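Local coordinates for protein autolysin E (Staphylococcus aureus, PDB 4PI8) that probably hydrolyses glycosidic bonds in the NAG-NAM glycan strands of staphylococcal peptidoglycan, and binds a NAG-NAM disaccharide, at residues 41-47 / 180-184; 53-57 / 201-205. The protein carries 1 engineered substitution. All coordinates share one frame. Numbering follows the deposited sequence.

Overall arrangement
Contact 1 (41-47 / 180-184) and contact 2 (53-57 / 201-205) lie on the same side of the chain's centre, their centres 11 Å apart. Their segments alternate along the sequence, so the run from helix 38-45 through residues 53-57 packs successively on helices 179-184 and 200-215, which follow each other in this lysozyme-clan glucosaminidase. The contacts touch directly: Tyr180 N lies 3.0 Å from Lys55 O, a probable hydrogen bond, and Tyr180 CD1 lies 3.7 Å from Tyr56 CE1. The bound disaccharide touches neither contact: the Trp184 side chain is about 8 Å from NAG, and that of Ala201 about 13 Å from N-acetylmuramic acid.

Contact 1 (41-47 / 180-184); sequences IAKAMTI and YQMRW
Trp184 lays one face of its indole against Met45: Met45 CB sits 3.6 Å from the centroid of the six-membered ring and 10° off its normal, a CH-pi contact with CB 3.6 Å from Trp184 CD2. With chi1 p and chi2 t, Met45 brings SD to 4.8 Å from the same centroid, 32° off the normal, an oblique Met-aromatic contact. Ala44 CB approaches Trp184 CZ2 to 3.9 Å, and Ile41 CG2 lies 4.3 Å from Trp184 CZ3. Segment 41-45 is the later part of helix 38-45, and 180-184 nearly the whole of helix 179-184; Met45 N bonds Ile41 O at 3.2 Å and Trp184 N bonds Tyr180 O at 2.9 Å. Their short axes run nearly antiparallel (signed crossing -160°) but stay 12.4 Å apart, and the gap is bridged by the Trp184 and Tyr180 rings; the nearest CA pair is Met45-Trp184, at 7.1 Å. This packing joins helix 38-45 to helix 179-184 of this lysozyme-clan glucosaminidase, with helix 11-18 touching Met45 and Trp184. Trp184 (chi1 m, chi2 109°) and Tyr180 (chi1 t, chi2 82°), one helical turn apart, both have CA-to-CB bonds directed at segment 41-47. Tyr180 OH donates a 2.6 Å hydrogen bond to Met45 O, which lies near the phenol plane, and also hydrogen-bonds Tyr227 OH. Thr46 (phi/psi -64/136°) turns OG1 back to Ala42 O at 2.8 Å. Ile47 is extended, with chi1 and chi2 both m, placing CD1 over a Tyr180 face, 3.8 Å from the centroid, 27° off the normal and 3.4 Å from Tyr180 CZ.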
# COMPACT_ATOMS: atom_id res chain seq x y z
N ILE A 41 -4.43 16.66 -9.03
CA ILE A 41 -3.51 16.39 -7.89
C ILE A 41 -4.00 17.13 -6.67
O ILE A 41 -4.14 16.56 -5.57
CB ILE A 41 -2.10 16.85 -8.22
CG1 ILE A 41 -1.49 15.99 -9.29
CG2 ILE A 41 -1.24 16.83 -6.95
CD1 ILE A 41 -0.28 16.62 -9.97
N ALA A 42 -4.28 18.43 -6.80
CA ALA A 42 -4.76 19.20 -5.69
C ALA A 42 -6.05 18.66 -5.06
O ALA A 42 -6.20 18.64 -3.86
CB ALA A 42 -4.93 20.68 -6.07
N LYS A 43 -7.01 18.27 -5.93
CA LYS A 43 -8.27 17.76 -5.45
C LYS A 43 -8.07 16.45 -4.62
O LYS A 43 -8.64 16.26 -3.55
CB LYS A 43 -9.21 17.49 -6.65
CG LYS A 43 -10.56 16.93 -6.22
CD LYS A 43 -11.50 16.60 -7.37
CE LYS A 43 -12.55 15.62 -6.87
NZ LYS A 43 -13.65 15.40 -7.85
N ALA A 44 -7.22 15.61 -5.18
CA ALA A 44 -6.95 14.26 -4.64
C ALA A 44 -6.33 14.31 -3.25
O ALA A 44 -6.66 13.51 -2.38
CB ALA A 44 -6.07 13.44 -5.55
N MET A 45 -5.49 15.33 -3.00
CA MET A 45 -4.82 15.46 -1.72
C MET A 45 -5.61 16.28 -0.71
O MET A 45 -5.24 16.39 0.47
CB MET A 45 -3.33 15.93 -1.90
CG MET A 45 -3.26 17.28 -2.49
SD MET A 45 -1.58 17.79 -2.88
CE MET A 45 -1.00 18.16 -1.25
N THR A 46 -6.75 16.85 -1.11
CA THR A 46 -7.58 17.60 -0.18
C THR A 46 -8.14 16.72 0.92
O THR A 46 -8.59 15.59 0.67
CB THR A 46 -8.71 18.36 -0.95
OG1 THR A 46 -8.12 19.21 -1.93
CG2 THR A 46 -9.52 19.17 -0.05
N ILE A 47 -8.09 17.21 2.13
CA ILE A 47 -8.54 16.45 3.27
C ILE A 47 -10.04 16.58 3.35
O ILE A 47 -10.54 17.70 3.44
CB ILE A 47 -8.02 16.96 4.63
CG1 ILE A 47 -6.49 17.12 4.70
CG2 ILE A 47 -8.52 16.06 5.74
CD1 ILE A 47 -5.72 15.83 4.70
N TYR A 180 -3.16 8.00 3.96
CA TYR A 180 -2.93 9.40 3.53
C TYR A 180 -1.45 9.79 3.64
O TYR A 180 -0.89 10.37 2.74
CB TYR A 180 -3.80 10.38 4.33
CG TYR A 180 -3.72 11.77 3.76
CD1 TYR A 180 -4.49 12.16 2.69
CD2 TYR A 180 -2.84 12.71 4.26
CE1 TYR A 180 -4.38 13.41 2.11
CE2 TYR A 180 -2.72 13.96 3.67
CZ TYR A 180 -3.50 14.30 2.62
OH TYR A 180 -3.34 15.57 2.01
N GLN A 181 -0.87 9.47 4.79
CA GLN A 181 0.54 9.80 5.02
C GLN A 181 1.45 9.00 4.12
O GLN A 181 2.48 9.50 3.65
CB GLN A 181 0.97 9.64 6.46
CG GLN A 181 0.27 10.58 7.43
CD GLN A 181 0.55 10.20 8.85
OE1 GLN A 181 0.48 9.03 9.24
NE2 GLN A 181 0.92 11.20 9.67
N MET A 182 1.14 7.72 3.89
CA MET A 182 1.95 6.89 2.99
C MET A 182 1.92 7.49 1.59
O MET A 182 2.94 7.42 0.86
CB MET A 182 1.42 5.45 2.99
CG MET A 182 1.69 4.72 4.28
SD MET A 182 0.97 3.06 4.34
CE MET A 182 2.09 2.19 3.23
N ARG A 183 0.76 8.01 1.17
CA ARG A 183 0.60 8.50 -0.18
C ARG A 183 1.14 9.93 -0.40
O ARG A 183 1.66 10.23 -1.47
CB ARG A 183 -0.86 8.42 -0.60
CG ARG A 183 -1.16 8.96 -1.98
CD ARG A 183 -0.39 8.26 -3.10
NE ARG A 183 -0.66 8.85 -4.42
CZ ARG A 183 -0.06 9.92 -4.91
NH1 ARG A 183 0.79 10.62 -4.16
NH2 ARG A 183 -0.35 10.33 -6.14
N TRP A 184 0.91 10.81 0.57
CA TRP A 184 1.13 12.23 0.37
C TRP A 184 2.18 12.81 1.34
O TRP A 184 2.48 14.00 1.24
CB TRP A 184 -0.20 13.00 0.51
CG TRP A 184 -1.26 12.61 -0.46
CD1 TRP A 184 -2.39 11.93 -0.18
CD2 TRP A 184 -1.30 12.91 -1.86
NE1 TRP A 184 -3.08 11.73 -1.33
CE2 TRP A 184 -2.46 12.33 -2.38
CE3 TRP A 184 -0.45 13.60 -2.75
CZ2 TRP A 184 -2.81 12.42 -3.72
CZ3 TRP A 184 -0.82 13.71 -4.06
CH2 TRP A 184 -2.00 13.10 -4.53

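Contact 2 (53-57 / 201-205); sequences DMKYM and ADKIA
A salt bridge from Lys55 NZ to Asp202 OD1, which is also a very short hydrogen bond of 2.5 Å, ties a 3-10 turn to the first part of helix 200-215 of this lysozyme-clan glucosaminidase fold. Asp202 has its CA-to-CB bond directed away from segment 53-57, yet chi1 m and chi2 -75° bring its carboxylate back to the lysine. Lys55, deposited in two conformers, reaches it here with chi1 p, chi2 t, chi3 96° and chi4 t. The turn spans 54-56, with phi/psi of -55/-34° at Met54 and -70/-14° at Lys55; Tyr56 N bonds Asp53 O at 3.0 Å, an i to i-3 link. Segment 201-205 is regular alpha helix, Ala205 N bonding Ala201 O at 2.9 Å. The closest CA pair is Met54-Ala205, at 5.2 Å, an approach permitted by the small alanine side chain. Ala201 and Ala205, one turn apart, both direct CB at the 3-10 turn, and Lys55 CB lies 4.3 Å from each of Ala201 CB and Ala205 CB. Leu179 of helix 179-184 also touches both alanines. Met54, with two deposited conformers, starts toward the helix, but the end of its side chain leads away and it also touches Met208 and Asp209 farther along. Met54 CB meets Ala205 CB at 3.5 Å.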
# COMPACT_ATOMS: atom_id res chain seq x y z
N ASP A 53 -13.48 7.38 6.69
CA ASP A 53 -12.19 7.91 7.10
C ASP A 53 -11.10 6.85 7.29
O ASP A 53 -10.10 7.05 7.99
CB ASP A 53 -12.36 8.81 8.32
CG ASP A 53 -12.81 10.25 7.92
OD1 ASP A 53 -13.25 10.44 6.75
OD2 ASP A 53 -12.72 11.17 8.76
N MET A 54 -11.25 5.71 6.61
CA MET A 54 -10.22 4.64 6.59
C MET A 54 -8.85 5.16 6.15
O MET A 54 -7.88 4.62 6.62
CB MET A 54 -10.53 3.48 5.58
CG MET A 54 -11.20 2.19 6.05
SD MET A 54 -10.67 1.65 7.69
CE MET A 54 -12.01 2.47 8.41
N LYS A 55 -8.80 6.15 5.24
CA LYS A 55 -7.49 6.62 4.78
C LYS A 55 -6.74 7.38 5.87
O LYS A 55 -5.52 7.62 5.72
CB LYS A 55 -7.52 7.28 3.46
CG LYS A 55 -8.21 8.60 3.43
CD LYS A 55 -8.02 9.27 2.08
CE LYS A 55 -9.14 9.07 1.09
NZ LYS A 55 -9.02 9.99 -0.09
N TYR A 56 -7.42 7.78 6.95
CA TYR A 56 -6.83 8.57 8.01
C TYR A 56 -6.66 7.78 9.27
O TYR A 56 -6.27 8.29 10.31
CB TYR A 56 -7.72 9.80 8.24
CG TYR A 56 -7.93 10.62 7.01
CD1 TYR A 56 -6.92 11.31 6.39
CD2 TYR A 56 -9.19 10.67 6.41
CE1 TYR A 56 -7.14 12.03 5.24
CE2 TYR A 56 -9.40 11.42 5.27
CZ TYR A 56 -8.38 12.10 4.69
OH TYR A 56 -8.58 12.83 3.51
N MET A 57 -6.92 6.48 9.21
CA MET A 57 -6.86 5.58 10.35
C MET A 57 -5.49 4.95 10.53
O MET A 57 -4.88 4.43 9.56
CB MET A 57 -7.91 4.50 10.19
CG MET A 57 -8.06 3.65 11.40
SD MET A 57 -9.11 2.21 11.15
CE MET A 57 -7.92 1.24 10.20
N ALA A 201 -4.86 5.52 -2.18
CA ALA A 201 -5.40 5.37 -0.82
C ALA A 201 -6.87 5.07 -0.85
O ALA A 201 -7.39 4.29 -0.02
CB ALA A 201 -5.08 6.59 -0.01
N ASP A 202 -7.61 5.71 -1.74
CA ASP A 202 -9.06 5.45 -1.79
C ASP A 202 -9.33 4.01 -2.15
O ASP A 202 -10.28 3.43 -1.59
CB ASP A 202 -9.68 6.37 -2.85
CG ASP A 202 -9.40 7.80 -2.57
OD1 ASP A 202 -10.03 8.36 -1.66
OD2 ASP A 202 -8.48 8.35 -3.17
N LYS A 203 -8.60 3.44 -3.06
CA LYS A 203 -8.85 2.06 -3.49
C LYS A 203 -8.61 1.10 -2.32
O LYS A 203 -9.44 0.18 -2.06
CB LYS A 203 -8.01 1.65 -4.65
CG LYS A 203 -8.32 2.47 -5.91
CD LYS A 203 -7.27 2.25 -7.01
CE LYS A 203 -7.68 2.95 -8.31
NZ LYS A 203 -6.64 2.82 -9.33
N ILE A 204 -7.55 1.26 -1.58
CA ILE A 204 -7.25 0.36 -0.46
C ILE A 204 -8.28 0.60 0.63
O ILE A 204 -8.81 -0.35 1.23
CB ILE A 204 -5.78 0.59 0.03
CG1 ILE A 204 -4.81 0.24 -1.08
CG2 ILE A 204 -5.53 -0.25 1.25
CD1 ILE A 204 -3.39 0.58 -0.78
N ALA A 205 -8.58 1.85 0.92
CA ALA A 205 -9.56 2.21 2.00
C ALA A 205 -10.95 1.61 1.71
O ALA A 205 -11.62 1.18 2.67
CB ALA A 205 -9.67 3.74 2.15